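Local coordinates for protein Beta/alpha-amylase (Paenibacillus polymyxa, PDB 3VOC) that hydrolyses alpha-1,4-glucosidic linkages of starch, its N-terminal beta-amylase part, the piece described here, releasing maltose units from non-reducing chain ends, at residues K279-L283 against T296-Y302; H284-P290 against P333-P338; E325-S329 against L337-L341. Where two conformers were deposited one is given. Residues are numbered along the deposited sequence.

Contact 1 of 3, residues K279-L283 against T296-Y302; sequences KISGL and TEQAGGY. With EDO (1,2-ethanediol), chain E.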
# COMPACT_ATOMS: atom_id res chain seq x y z
N LYS A 279 -2.21 -0.01 -3.81
CA LYS A 279 -0.78 -0.29 -3.95
C LYS A 279 -0.37 -1.63 -3.35
O LYS A 279 -0.78 -1.99 -2.24
CB LYS A 279 0.03 0.83 -3.31
CG LYS A 279 -0.45 2.24 -3.72
CD LYS A 279 0.38 3.40 -3.12
CE LYS A 279 -0.13 4.76 -3.65
NZ LYS A 279 0.78 5.92 -3.32
N ILE A 280 0.45 -2.35 -4.11
CA ILE A 280 1.11 -3.54 -3.60
C ILE A 280 2.52 -3.13 -3.17
O ILE A 280 3.20 -2.38 -3.88
CB ILE A 280 1.11 -4.67 -4.66
CG1 ILE A 280 -0.32 -5.19 -4.88
CG2 ILE A 280 2.05 -5.85 -4.25
CD1 ILE A 280 -0.42 -6.31 -5.95
N SER A 281 2.93 -3.60 -1.99
CA SER A 281 4.24 -3.32 -1.43
C SER A 281 5.34 -3.98 -2.26
O SER A 281 5.15 -5.07 -2.79
CB SER A 281 4.30 -3.90 -0.01
OG SER A 281 5.48 -3.49 0.67
N GLY A 282 6.50 -3.33 -2.31
CA GLY A 282 7.68 -3.92 -2.95
C GLY A 282 8.57 -4.56 -1.90
O GLY A 282 9.46 -3.90 -1.35
N LEU A 283 8.35 -5.85 -1.63
CA LEU A 283 9.05 -6.54 -0.56
C LEU A 283 10.21 -7.32 -1.19
O LEU A 283 10.20 -8.55 -1.28
CB LEU A 283 8.07 -7.42 0.23
CG LEU A 283 6.91 -6.63 0.89
CD1 LEU A 283 5.87 -7.59 1.46
CD2 LEU A 283 7.47 -5.74 2.03
N THR A 296 10.17 -12.42 2.99
CA THR A 296 9.65 -11.06 3.27
C THR A 296 8.25 -10.86 2.67
O THR A 296 7.32 -10.40 3.35
CB THR A 296 10.62 -9.99 2.78
OG1 THR A 296 11.95 -10.30 3.24
CG2 THR A 296 10.21 -8.58 3.28
N GLU A 297 8.13 -11.20 1.39
CA GLU A 297 6.87 -11.17 0.67
C GLU A 297 5.80 -12.00 1.38
O GLU A 297 4.67 -11.55 1.54
CB GLU A 297 7.07 -11.70 -0.75
CG GLU A 297 7.93 -10.81 -1.63
CD GLU A 297 8.54 -11.54 -2.83
OE1 GLU A 297 7.98 -11.44 -3.93
OE2 GLU A 297 9.60 -12.20 -2.66
N GLN A 298 6.16 -13.21 1.80
CA GLN A 298 5.20 -14.09 2.47
C GLN A 298 4.70 -13.50 3.80
O GLN A 298 3.48 -13.51 4.07
CB GLN A 298 5.78 -15.50 2.64
CG GLN A 298 5.80 -16.24 1.28
CD GLN A 298 6.59 -17.53 1.26
OE1 GLN A 298 7.02 -18.05 2.29
NE2 GLN A 298 6.80 -18.06 0.06
N ALA A 299 5.62 -12.97 4.61
CA ALA A 299 5.22 -12.35 5.88
C ALA A 299 4.29 -11.16 5.66
O ALA A 299 3.38 -10.92 6.46
CB ALA A 299 6.44 -11.94 6.71
N GLY A 300 4.53 -10.42 4.58
CA GLY A 300 3.69 -9.30 4.21
C GLY A 300 2.32 -9.70 3.69
O GLY A 300 1.42 -8.87 3.59
N GLY A 301 2.17 -10.98 3.33
CA GLY A 301 0.88 -11.51 2.92
C GLY A 301 0.86 -11.98 1.48
O GLY A 301 -0.21 -12.27 0.95
N TYR A 302 2.02 -12.04 0.82
CA TYR A 302 2.05 -12.35 -0.61
C TYR A 302 2.48 -13.77 -0.87
O TYR A 302 3.68 -14.10 -0.82
CB TYR A 302 2.94 -11.37 -1.38
CG TYR A 302 2.56 -9.91 -1.20
CD1 TYR A 302 1.27 -9.54 -0.81
CD2 TYR A 302 3.50 -8.90 -1.43
CE1 TYR A 302 0.93 -8.19 -0.63
CE2 TYR A 302 3.17 -7.56 -1.25
CZ TYR A 302 1.88 -7.21 -0.87
OH TYR A 302 1.58 -5.86 -0.71
C1 EDO E . 6.01 -14.67 -2.75
O1 EDO E . 5.56 -15.87 -2.11
C2 EDO E . 5.45 -14.64 -4.16
O2 EDO E . 6.22 -15.57 -4.94

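Contact 2 of 3, residues H284-P290 against P333-P338; sequences HWQMNNP and PNYSLP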
# COMPACT_ATOMS: atom_id res chain seq x y z
N HIS A 284 11.19 -6.54 -1.65
CA HIS A 284 12.22 -6.98 -2.59
C HIS A 284 13.39 -7.73 -1.95
O HIS A 284 14.24 -8.26 -2.66
CB HIS A 284 12.76 -5.77 -3.39
CG HIS A 284 13.35 -4.69 -2.53
ND1 HIS A 284 14.63 -4.75 -2.02
CD2 HIS A 284 12.83 -3.51 -2.10
CE1 HIS A 284 14.87 -3.68 -1.29
NE2 HIS A 284 13.80 -2.91 -1.32
N TRP A 285 13.44 -7.76 -0.63
CA TRP A 285 14.58 -8.40 0.06
C TRP A 285 14.23 -9.80 0.56
O TRP A 285 13.06 -10.12 0.74
CB TRP A 285 15.11 -7.49 1.17
CG TRP A 285 14.15 -7.12 2.27
CD1 TRP A 285 14.11 -7.66 3.53
CD2 TRP A 285 13.16 -6.08 2.24
NE1 TRP A 285 13.13 -7.03 4.27
CE2 TRP A 285 12.54 -6.06 3.51
CE3 TRP A 285 12.73 -5.17 1.27
CZ2 TRP A 285 11.49 -5.18 3.83
CZ3 TRP A 285 11.68 -4.28 1.58
CH2 TRP A 285 11.08 -4.30 2.85
N GLN A 286 15.26 -10.64 0.74
CA GLN A 286 15.07 -12.08 1.00
C GLN A 286 14.33 -12.83 -0.12
O GLN A 286 13.78 -13.92 0.10
CB GLN A 286 14.41 -12.34 2.36
CG GLN A 286 15.10 -11.63 3.53
CD GLN A 286 16.59 -11.96 3.64
OE1 GLN A 286 17.08 -12.91 3.02
NE2 GLN A 286 17.32 -11.17 4.41
N MET A 287 14.32 -12.27 -1.32
CA MET A 287 13.68 -12.94 -2.44
C MET A 287 14.37 -14.26 -2.76
O MET A 287 13.70 -15.28 -2.91
CB MET A 287 13.63 -12.03 -3.69
CG MET A 287 12.56 -10.93 -3.60
SD MET A 287 12.72 -9.78 -4.99
CE MET A 287 12.20 -10.83 -6.36
N ASN A 288 15.70 -14.25 -2.86
CA ASN A 288 16.44 -15.46 -3.24
C ASN A 288 17.31 -16.05 -2.12
O ASN A 288 18.27 -16.75 -2.40
CB ASN A 288 17.29 -15.21 -4.51
CG ASN A 288 18.32 -14.13 -4.30
OD1 ASN A 288 18.01 -13.09 -3.72
ND2 ASN A 288 19.54 -14.36 -4.78
N ASN A 289 16.95 -15.78 -0.87
CA ASN A 289 17.60 -16.40 0.27
C ASN A 289 17.36 -17.91 0.20
O ASN A 289 16.22 -18.36 0.15
CB ASN A 289 17.04 -15.81 1.58
CG ASN A 289 17.82 -16.26 2.82
OD1 ASN A 289 18.21 -15.45 3.65
ND2 ASN A 289 18.01 -17.55 2.95
N PRO A 290 18.44 -18.71 0.18
CA PRO A 290 18.25 -20.17 0.05
C PRO A 290 17.42 -20.78 1.19
O PRO A 290 16.64 -21.71 0.95
CB PRO A 290 19.67 -20.73 0.05
CG PRO A 290 20.52 -19.66 0.70
CD PRO A 290 19.86 -18.35 0.34
N PRO A 333 23.88 -10.41 2.31
CA PRO A 333 22.77 -11.00 3.04
C PRO A 333 21.38 -10.42 2.70
O PRO A 333 20.40 -10.86 3.30
CB PRO A 333 23.12 -10.68 4.49
CG PRO A 333 23.77 -9.31 4.41
CD PRO A 333 24.46 -9.26 3.03
N ASN A 334 21.29 -9.46 1.79
CA ASN A 334 20.00 -8.78 1.53
C ASN A 334 19.06 -9.57 0.62
O ASN A 334 17.82 -9.44 0.72
CB ASN A 334 20.24 -7.38 0.95
CG ASN A 334 20.99 -6.48 1.92
OD1 ASN A 334 21.00 -6.73 3.13
ND2 ASN A 334 21.62 -5.45 1.39
N TYR A 335 19.68 -10.37 -0.25
CA TYR A 335 18.98 -11.19 -1.23
C TYR A 335 17.89 -10.38 -1.92
O TYR A 335 16.72 -10.78 -1.95
CB TYR A 335 18.44 -12.46 -0.57
CG TYR A 335 19.52 -13.42 -0.14
CD1 TYR A 335 20.21 -14.19 -1.08
CD2 TYR A 335 19.87 -13.54 1.21
CE1 TYR A 335 21.22 -15.08 -0.69
CE2 TYR A 335 20.87 -14.43 1.61
CZ TYR A 335 21.53 -15.20 0.66
OH TYR A 335 22.52 -16.07 1.05
N SER A 336 18.30 -9.24 -2.48
CA SER A 336 17.36 -8.22 -2.95
C SER A 336 17.33 -8.18 -4.48
O SER A 336 18.34 -7.90 -5.11
CB SER A 336 17.76 -6.85 -2.39
OG SER A 336 16.96 -5.83 -2.95
N LEU A 337 16.16 -8.42 -5.06
CA LEU A 337 16.00 -8.42 -6.51
C LEU A 337 14.81 -7.56 -6.95
O LEU A 337 13.88 -8.07 -7.57
CB LEU A 337 15.86 -9.87 -7.02
CG LEU A 337 17.09 -10.77 -6.84
CD1 LEU A 337 16.70 -12.25 -7.02
CD2 LEU A 337 18.22 -10.36 -7.81
N PRO A 338 14.83 -6.25 -6.62
CA PRO A 338 13.67 -5.39 -6.89
C PRO A 338 13.36 -5.23 -8.36
O PRO A 338 12.20 -5.06 -8.70
CB PRO A 338 14.08 -4.03 -6.28
CG PRO A 338 15.58 -4.08 -6.20
CD PRO A 338 15.92 -5.52 -5.94
O HOH W 1 20.12 -12.68 5.15

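Contact 3 of 3, residues E325-S329 against L337-L341; sequences EMSDS and LPSTL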
# COMPACT_ATOMS: atom_id res chain seq x y z
N GLU A 325 12.86 2.30 -9.42
CA GLU A 325 14.18 2.93 -9.57
C GLU A 325 15.36 2.02 -9.22
O GLU A 325 16.52 2.39 -9.48
CB GLU A 325 14.25 4.22 -8.74
CG GLU A 325 14.70 4.07 -7.27
CD GLU A 325 13.63 3.49 -6.32
OE1 GLU A 325 12.57 2.99 -6.78
OE2 GLU A 325 13.87 3.54 -5.09
N MET A 326 15.07 0.86 -8.64
CA MET A 326 16.12 -0.01 -8.06
C MET A 326 16.62 -1.09 -9.02
O MET A 326 15.88 -1.55 -9.89
CB MET A 326 15.61 -0.70 -6.81
CG MET A 326 15.51 0.18 -5.61
SD MET A 326 15.03 -0.81 -4.19
CE MET A 326 14.75 0.56 -3.05
N SER A 327 17.87 -1.49 -8.83
CA SER A 327 18.48 -2.55 -9.63
C SER A 327 18.55 -3.85 -8.85
O SER A 327 18.52 -3.85 -7.62
CB SER A 327 19.89 -2.15 -10.08
OG SER A 327 19.88 -0.99 -10.87
N ASP A 328 18.63 -4.97 -9.58
CA ASP A 328 18.83 -6.28 -8.97
C ASP A 328 20.21 -6.40 -8.35
O ASP A 328 21.20 -5.93 -8.91
CB ASP A 328 18.67 -7.38 -10.02
CG ASP A 328 17.22 -7.76 -10.24
OD1 ASP A 328 16.37 -7.36 -9.42
OD2 ASP A 328 16.95 -8.46 -11.22
N SER A 329 20.26 -7.04 -7.19
CA SER A 329 21.54 -7.38 -6.59
C SER A 329 21.58 -8.88 -6.36
O SER A 329 22.35 -9.59 -7.01
CB SER A 329 21.78 -6.61 -5.29
OG SER A 329 22.87 -7.19 -4.59
N LEU A 337 16.16 -8.42 -5.06
CA LEU A 337 16.00 -8.42 -6.51
C LEU A 337 14.81 -7.56 -6.95
O LEU A 337 13.88 -8.07 -7.57
CB LEU A 337 15.86 -9.87 -7.02
CG LEU A 337 17.09 -10.77 -6.84
CD1 LEU A 337 16.70 -12.25 -7.02
CD2 LEU A 337 18.22 -10.36 -7.81
N PRO A 338 14.83 -6.25 -6.62
CA PRO A 338 13.67 -5.39 -6.89
C PRO A 338 13.36 -5.23 -8.36
O PRO A 338 12.20 -5.06 -8.70
CB PRO A 338 14.08 -4.03 -6.28
CG PRO A 338 15.58 -4.08 -6.20
CD PRO A 338 15.92 -5.52 -5.94
N SER A 339 14.37 -5.27 -9.22
CA SER A 339 14.12 -5.07 -10.65
C SER A 339 13.38 -6.28 -11.24
O SER A 339 12.43 -6.12 -12.01
CB SER A 339 15.43 -4.80 -11.40
OG SER A 339 15.18 -4.58 -12.76
N THR A 340 13.81 -7.48 -10.87
CA THR A 340 13.08 -8.72 -11.18
C THR A 340 11.66 -8.71 -10.60
O THR A 340 10.72 -9.15 -11.24
CB THR A 340 13.86 -9.95 -10.65
OG1 THR A 340 15.04 -10.14 -11.45
CG2 THR A 340 13.01 -11.24 -10.65
N LEU A 341 11.51 -8.22 -9.37
CA LEU A 341 10.18 -8.14 -8.74
C LEU A 341 9.24 -7.23 -9.54
O LEU A 341 8.09 -7.61 -9.83
CB LEU A 341 10.30 -7.66 -7.28
CG LEU A 341 9.03 -7.46 -6.46
CD1 LEU A 341 8.23 -8.76 -6.36
CD2 LEU A 341 9.41 -6.92 -5.07
O HOH W 2 18.56 -4.71 -12.62

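Contact 1 of 3, residues K279-L283 against T296-Y302
The loop after strand 275-279 packs against the end of helix 295-300 mainly through Leu283 and Tyr302. The polar link is a single hydrogen bond: the backbone N of Ser281 donates to Tyr302 OH at 2.9 Å, with a favourable N-H...O angle of 157°. The same hydroxyl also bonds to the carbonyl of Leu164, so the phenol ties two neighbouring loops together.

The apolar contacts lie beside this bond and extend to the helix end. Leu283 directs its side chain there, where CD1 lies 3.8 Å from Tyr302 CE2 and 3.9 Å from the CA of Gly300. A beta carbon on Gly300 would clash with that methyl, so the absence of a side chain makes room for Leu283. Nearby, Leu283 CB is 3.9 Å from Thr296 CG2, and Ile280 CG2 reaches Tyr302 CE2 at 3.6 Å.

Helix 295-300 ends in a Schellman motif: Tyr302 N bonds back to Glu297 O at 2.8 Å and Gly301 N to Gln298 O at 2.9 Å, while Gly301 has a positive phi of 116° that itself calls for glycine. Here the chain turns, and the Tyr302 side chain extends to the loop. An ethanediol, probably from the crystallisation liquor, binds the carbonyl of Tyr302.

The contact lies at the C-terminal, active-site end of the TIM barrel of this glycoside hydrolase family 14 domain. In this enzyme Ser281 OG bonds to Glu163, the predicted proton donor, and Lys279, which probably binds substrate, forms a salt bridge with Glu359, the probable proton acceptor.

Contact 2 of 3, residues H284-P290 against P333-P338
His284 ND1 and Ser336 OG lie 2.7 Å apart in a hydrogen bond that holds the edge of the imidazole, which probably contributes to substrate binding, against Ser336. Three backbone hydrogen bonds also join these two irregular loops: Gln286 N to Asn334 O at 2.8 Å, almost linear, Met287 N to Tyr335 O at 2.9 Å, and Leu337 N to His284 O at 3.1 Å. Gln286 NE2 donates to Pro333 O at 3.3 Å, a water bridges the same two atoms, and the amide also bonds to Pro178.

Outward from this polar core the contact becomes apolar. Tyr335 takes the CA of Asn289 over its ring face, 3.6 Å from the centroid, in a CH-pi contact, while Pro290 CD lies 3.6 Å from Tyr335 CZ. Met287 SD meets Leu337 CB at 3.7 Å, and His284 CB meets Pro338 CB at 3.6 Å.

The pairing thus joins the loop after strand 275-279 to the loop after strand 318-321, two adjacent strands of the barrel. Met287 reaches both Glu297 of helix 295-300 and Leu341 of helix 338-352, which His284 also touches.

Contact 3 of 3, residues E325-S329 against L337-L341
Asp328 lays its carboxylate across the first turn of helix 338-352, with OD1 3.5 Å from Leu337 CB and 3.4 Å from Ser339 CB. That position lets it meet backbone amides at the start of the helix: OD1 accepts a well-aligned bond from Thr340 N at 2.9 Å, 170° at the hydrogen, and a weak one from Ser339 N, also at 2.9 Å. The other oxygen, OD2, receives the hydroxyl of Thr340, OG1 to OD2 being 2.6 Å, and also binds a Tris molecule, probably from the crystallisation liquor.

Packing follows along the preceding residues. Met326 CB lies 3.4 Å from Pro338 CG, and Ser327 O approaches the same CG at 3.3 Å. Ser339, whose hydroxyl bonds to Lys375, brings its CB within 3.6 Å of Met326 O. A water accepts a bond from Asp328 N and has a weak link to Ser339 OG.

Leu337 occupies the N-cap position yet has no polar side chain. Instead, an acidic side chain nine residues earlier, in the loop after strand 318-321 of the barrel, accepts first-turn amides through OD1 at the N-terminus of helix 338-352, a placement that also suits the helix dipole.

In the fold
All three contacts lie at the C-terminal end of the parallel eight-stranded barrel, around the loops after strands 275-279 and 318-321. Contact 1 uses helix 295-300 and contact 3 helix 338-352, at whose start Leu337 and Pro338 are shared with contact 2. Contact 1 closes before contact 3 opens; contact 2 alternates with contact 1. Centres lie about 13 Å (1 and 2), 10 Å (2 and 3) and 15 Å (1 and 3) apart. Thr296 OG1 meets Trp285 O at 2.7 Å between contacts 1 and 2. Leu341 packs against Gly282, Leu283 and Glu297 of contact 1 and His284 and Met287 of contact 2. Lys279 ends strand 275-279 and His284 follows in its loop; both probably bind substrate.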